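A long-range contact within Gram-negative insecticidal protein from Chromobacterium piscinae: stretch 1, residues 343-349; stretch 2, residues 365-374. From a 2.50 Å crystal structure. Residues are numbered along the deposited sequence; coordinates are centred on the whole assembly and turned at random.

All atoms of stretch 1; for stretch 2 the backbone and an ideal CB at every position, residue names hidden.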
ATOM      1  N   VAL A 343      12.999  81.508 -14.366  1.00 10.29           N
ATOM      2  CA  VAL A 343      13.087  80.157 -13.877  1.00  9.89           C
ATOM      3  C   VAL A 343      12.920  79.195 -15.015  1.00  9.47           C
ATOM      4  O   VAL A 343      12.294  79.494 -16.029  1.00  9.60           O
ATOM      5  CB  VAL A 343      12.057  79.848 -12.779  1.00 10.14           C
ATOM      6  CG1 VAL A 343      12.376  80.648 -11.520  1.00 10.17           C
ATOM      7  CG2 VAL A 343      10.622  80.099 -13.259  1.00 10.13           C
ATOM      8  N   PHE A 344      13.514  78.029 -14.844  1.00  9.73           N
ATOM      9  CA  PHE A 344      13.571  77.035 -15.891  1.00  9.67           C
ATOM     10  C   PHE A 344      13.303  75.657 -15.287  1.00  9.74           C
ATOM     11  O   PHE A 344      13.869  75.321 -14.248  1.00 10.10           O
ATOM     12  CB  PHE A 344      14.946  77.075 -16.607  1.00  9.63           C
ATOM     13  CG  PHE A 344      15.213  78.351 -17.356  1.00  9.42           C
ATOM     14  CD1 PHE A 344      15.561  79.529 -16.682  1.00  9.43           C
ATOM     15  CD2 PHE A 344      15.144  78.381 -18.731  1.00  9.68           C
ATOM     16  CE1 PHE A 344      15.794  80.696 -17.362  1.00  9.63           C
ATOM     17  CE2 PHE A 344      15.400  79.554 -19.438  1.00  9.72           C
ATOM     18  CZ  PHE A 344      15.725  80.720 -18.751  1.00 10.02           C
ATOM     19  N   ASN A 345      12.428  74.899 -15.941  1.00  9.81           N
ATOM     20  CA  ASN A 345      12.209  73.499 -15.654  1.00  9.85           C
ATOM     21  C   ASN A 345      13.081  72.625 -16.546  1.00 10.35           C
ATOM     22  O   ASN A 345      13.264  72.938 -17.711  1.00  9.87           O
ATOM     23  CB  ASN A 345      10.761  73.111 -15.925  1.00  9.46           C
ATOM     24  CG  ASN A 345       9.798  73.787 -15.011  1.00  9.02           C
ATOM     25  OD1 ASN A 345      10.168  74.282 -13.961  1.00  8.33           O
ATOM     26  ND2 ASN A 345       8.559  73.820 -15.415  1.00  9.19           N
ATOM     27  N   PRO A 346      13.588  71.511 -15.994  1.00 11.14           N
ATOM     28  CA  PRO A 346      14.231  70.513 -16.821  1.00 11.78           C
ATOM     29  C   PRO A 346      13.180  69.631 -17.464  1.00 11.55           C
ATOM     30  O   PRO A 346      12.162  69.341 -16.845  1.00 11.87           O
ATOM     31  CB  PRO A 346      15.047  69.705 -15.821  1.00 12.27           C
ATOM     32  CG  PRO A 346      14.267  69.786 -14.557  1.00 12.10           C
ATOM     33  CD  PRO A 346      13.532  71.097 -14.580  1.00 11.67           C
ATOM     34  N   SER A 347      13.407  69.246 -18.709  1.00 11.52           N
ATOM     35  CA  SER A 347      12.496  68.341 -19.389  1.00 11.23           C
ATOM     36  C   SER A 347      12.764  66.968 -18.889  1.00 10.87           C
ATOM     37  O   SER A 347      13.919  66.581 -18.746  1.00 10.09           O
ATOM     38  CB  SER A 347      12.639  68.410 -20.916  1.00 11.24           C
ATOM     39  OG  SER A 347      12.096  69.619 -21.408  1.00 11.31           O
ATOM     40  N   THR A 348      11.684  66.236 -18.638  1.00 11.40           N
ATOM     41  CA  THR A 348      11.747  64.902 -18.068  1.00 12.20           C
ATOM     42  C   THR A 348      11.125  63.864 -18.978  1.00 13.60           C
ATOM     43  O   THR A 348      10.150  64.148 -19.682  1.00 13.81           O
ATOM     44  CB  THR A 348      11.026  64.854 -16.686  1.00 12.06           C
ATOM     45  OG1 THR A 348       9.698  65.366 -16.791  1.00 10.92           O
ATOM     46  CG2 THR A 348      11.789  65.660 -15.656  1.00 12.06           C
ATOM     47  N   SER A 349      11.674  62.647 -18.925  1.00 15.64           N
ATOM     48  CA  SER A 349      11.152  61.496 -19.679  1.00 16.31           C
ATOM     49  C   SER A 349      11.802  60.217 -19.146  1.00 18.49           C
ATOM     50  O   SER A 349      12.741  60.286 -18.342  1.00 18.53           O
ATOM     51  CB  SER A 349      11.489  61.645 -21.166  1.00 15.97           C
ATOM     52  OG  SER A 349      12.910  61.701 -21.329  1.00 15.96           O
ATOM     53  N   UNK A 365      16.237  84.061 -22.387  1.00 19.23           N
ATOM     54  CA  UNK A 365      15.480  82.914 -22.928  1.00 20.17           C
ATOM     55  C   UNK A 365      16.110  81.550 -22.631  1.00 18.48           C
ATOM     56  O   UNK A 365      15.462  80.535 -22.799  1.00 16.89           O
ATOM     57  CB  UNK A 365      15.336  83.070 -24.443  1.00 20.17           C
ATOM     58  N   UNK A 366      17.387  81.576 -22.228  1.00 17.42           N
ATOM     59  CA  UNK A 366      18.256  80.418 -22.074  1.00 17.31           C
ATOM     60  C   UNK A 366      18.681  80.333 -20.604  1.00 17.63           C
ATOM     61  O   UNK A 366      19.000  81.364 -19.978  1.00 19.85           O
ATOM     62  CB  UNK A 366      19.471  80.510 -23.000  1.00 17.31           C
ATOM     63  N   UNK A 367      18.718  79.119 -20.065  1.00 15.76           N
ATOM     64  CA  UNK A 367      19.171  78.899 -18.697  1.00 14.65           C
ATOM     65  C   UNK A 367      20.683  79.069 -18.575  1.00 13.94           C
ATOM     66  O   UNK A 367      21.432  78.571 -19.426  1.00 14.92           O
ATOM     67  CB  UNK A 367      18.760  77.504 -18.223  1.00 14.65           C
ATOM     68  N   UNK A 368      21.115  79.731 -17.507  1.00 12.92           N
ATOM     69  CA  UNK A 368      22.541  79.851 -17.149  1.00 12.73           C
ATOM     70  C   UNK A 368      23.145  78.536 -16.674  1.00 12.72           C
ATOM     71  O   UNK A 368      24.356  78.366 -16.748  1.00 11.91           O
ATOM     72  CB  UNK A 368      22.719  80.908 -16.058  1.00 12.73           C
ATOM     73  N   UNK A 369      22.321  77.618 -16.176  1.00 13.47           N
ATOM     74  CA  UNK A 369      22.769  76.308 -15.751  1.00 14.08           C
ATOM     75  C   UNK A 369      21.702  75.243 -15.959  1.00 15.68           C
ATOM     76  O   UNK A 369      20.701  75.445 -16.672  1.00 16.93           O
ATOM     77  CB  UNK A 369      23.185  76.350 -14.279  1.00 14.08           C
ATOM     78  N   UNK A 370      21.902  74.115 -15.289  1.00 15.58           N
ATOM     79  CA  UNK A 370      21.020  72.978 -15.380  1.00 15.58           C
ATOM     80  C   UNK A 370      20.564  72.546 -13.992  1.00 13.98           C
ATOM     81  O   UNK A 370      21.328  72.567 -13.045  1.00 13.35           O
ATOM     82  CB  UNK A 370      21.712  71.822 -16.106  1.00 15.58           C
ATOM     83  N   UNK A 371      19.290  72.170 -13.915  1.00 13.54           N
ATOM     84  CA  UNK A 371      18.724  71.514 -12.754  1.00 13.26           C
ATOM     85  C   UNK A 371      18.734  70.030 -13.045  1.00 12.90           C
ATOM     86  O   UNK A 371      18.160  69.596 -14.023  1.00 13.45           O
ATOM     87  CB  UNK A 371      17.315  72.021 -12.438  1.00 13.26           C
ATOM     88  N   UNK A 372      19.370  69.233 -12.174  1.00 13.05           N
ATOM     89  CA  UNK A 372      19.399  67.814 -12.443  1.00 12.76           C
ATOM     90  C   UNK A 372      18.007  67.140 -12.308  1.00 12.82           C
ATOM     91  O   UNK A 372      17.099  67.651 -11.626  1.00 12.71           O
ATOM     92  CB  UNK A 372      20.398  67.148 -11.494  1.00 12.76           C
ATOM     93  N   UNK A 373      17.869  66.024 -13.001  1.00 12.83           N
ATOM     94  CA  UNK A 373      16.725  65.139 -12.880  1.00 13.31           C
ATOM     95  C   UNK A 373      17.213  63.762 -12.467  1.00 13.20           C
ATOM     96  O   UNK A 373      18.349  63.397 -12.726  1.00 13.54           O
ATOM     97  CB  UNK A 373      15.936  65.072 -14.189  1.00 13.31           C
ATOM     98  N   UNK A 374      16.367  63.046 -11.743  1.00 13.93           N
ATOM     99  CA  UNK A 374      16.754  61.800 -11.087  1.00 14.20           C
ATOM    100  C   UNK A 374      15.744  60.717 -11.396  1.00 14.69           C
ATOM    101  O   UNK A 374      14.558  60.986 -11.543  1.00 14.09           O
ATOM    102  CB  UNK A 374      16.881  61.994  -9.575  1.00 14.20           C
TER

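Stretch 1 offers its partner a largely apolar surface: the ring of Phe-344, the ring of Pro-346 and the methyl of Thr-348. No hydrogen bond links the two stretches, so shape and apolar contact must guide the choice of side chains in stretch 2.

At position 365 the CA-to-CB bond points away and the ideal CB has nothing of stretch 1 within 5.5 Å. Almost any residue, polar ones included, would suit. The deposited one is Ser-365, which makes its contact through the backbone: its O lies 3.5 Å from Phe-344 CE2, at the edge of the ring and near its plane. Position 366 also points away, with extended backbone angles (-119/140) that β-branched residues tolerate well, though many others would fit. It is Val-366, whose backbone C comes within 3.5 Å of Phe-344 CZ while its CB, the nearest atom of its side chain, stays 5.5 Å from Phe-344 CE2.

Position 367 is more demanding. Its ideal CB, though directed sideways, lies 3.7 Å from Phe-344 CG, so a small apolar group could rest on the ring; a longer chain would have to lead away from it. Ala-367 is found here. Its CB sits 3.9 Å from the centroid of the Phe-344 ring, 18° off the normal, a CH-pi contact over the face. The backbone follows the same surface, with Ala-367 N 3.4 Å from Phe-344 CE2.

Positions 368 to 370 leave stretch 1, and their ideal CB atoms meet none of it within 5.5 Å. Polar residues suit 368, where Asp-368 occurs. The angles at 369, -148/-163, are readily adopted by glycine, and Gly-369 is the residue. Position 370 permits many types; His-370 fills it, bonded through ND1 elsewhere in the structure.

At 371 the chain returns. CB points toward stretch 1, 4.3 Å from Pro-346 CG, which favours an apolar residue, a small one fitting without further adjustment. Ala-371 packs its methyl there, and its O approaches Pro-346 CB at 3.6 Å.

Position 372 points away, and its phi of -69° is compatible with proline among many others. It is Pro-372.

The ideal CB of position 373 points toward stretch 1, 4.4 Å from Thr-348 CG2 and 5.0 Å from Pro-346 CB, with extended backbone angles of -121/150: a place for a branched aliphatic, valine, leucine or isoleucine. Ile-373 (chi1 p, chi2 t) brings CG2 to 3.5 Å from Pro-346 CG and 3.8 Å from Thr-348 CG2, while CD1 reaches 3.4 Å from Ser-347 O.

Position 374, out of reach, is unconstrained by stretch 1; it holds Phe-374.

Stretch 2, residues 365-374: SVADGHAPIF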
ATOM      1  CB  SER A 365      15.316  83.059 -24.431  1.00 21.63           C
ATOM      2  OG  SER A 365      14.223  83.908 -24.703  1.00 27.83           O
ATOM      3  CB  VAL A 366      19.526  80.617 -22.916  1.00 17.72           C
ATOM      4  CG1 VAL A 366      20.467  79.417 -22.808  1.00 18.74           C
ATOM      5  CG2 VAL A 366      19.159  80.870 -24.370  1.00 18.76           C
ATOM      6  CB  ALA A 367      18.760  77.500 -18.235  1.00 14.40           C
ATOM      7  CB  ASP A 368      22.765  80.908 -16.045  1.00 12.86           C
ATOM      8  CG  ASP A 368      22.397  82.331 -16.498  1.00 12.99           C
ATOM      9  OD1 ASP A 368      22.261  82.570 -17.726  1.00 13.13           O
ATOM     10  OD2 ASP A 368      22.228  83.210 -15.628  1.00 12.76           O
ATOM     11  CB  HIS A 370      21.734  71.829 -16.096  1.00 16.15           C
ATOM     12  CG  HIS A 370      22.023  72.122 -17.530  1.00 16.46           C
ATOM     13  ND1 HIS A 370      21.144  71.807 -18.540  1.00 16.54           N
ATOM     14  CD2 HIS A 370      23.095  72.701 -18.118  1.00 16.37           C
ATOM     15  CE1 HIS A 370      21.669  72.177 -19.699  1.00 16.21           C
ATOM     16  NE2 HIS A 370      22.848  72.720 -19.467  1.00 16.55           N
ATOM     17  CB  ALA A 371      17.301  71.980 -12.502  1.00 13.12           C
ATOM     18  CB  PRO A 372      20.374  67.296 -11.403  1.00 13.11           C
ATOM     19  CG  PRO A 372      20.281  68.236 -10.270  1.00 13.34           C
ATOM     20  CD  PRO A 372      19.921  69.568 -10.835  1.00 13.34           C
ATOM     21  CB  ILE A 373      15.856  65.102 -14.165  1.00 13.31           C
ATOM     22  CG1 ILE A 373      16.658  64.679 -15.398  1.00 13.41           C
ATOM     23  CG2 ILE A 373      15.239  66.475 -14.373  1.00 13.17           C
ATOM     24  CD1 ILE A 373      15.859  64.648 -16.681  1.00 13.36           C
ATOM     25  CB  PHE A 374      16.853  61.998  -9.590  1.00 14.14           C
ATOM     26  CG  PHE A 374      17.863  63.023  -9.184  1.00 13.59           C
ATOM     27  CD1 PHE A 374      19.179  62.663  -8.984  1.00 14.00           C
ATOM     28  CD2 PHE A 374      17.505  64.324  -8.982  1.00 13.24           C
ATOM     29  CE1 PHE A 374      20.120  63.603  -8.591  1.00 13.98           C
ATOM     30  CE2 PHE A 374      18.445  65.273  -8.585  1.00 13.69           C
ATOM     31  CZ  PHE A 374      19.757  64.908  -8.372  1.00 13.43           C
TER
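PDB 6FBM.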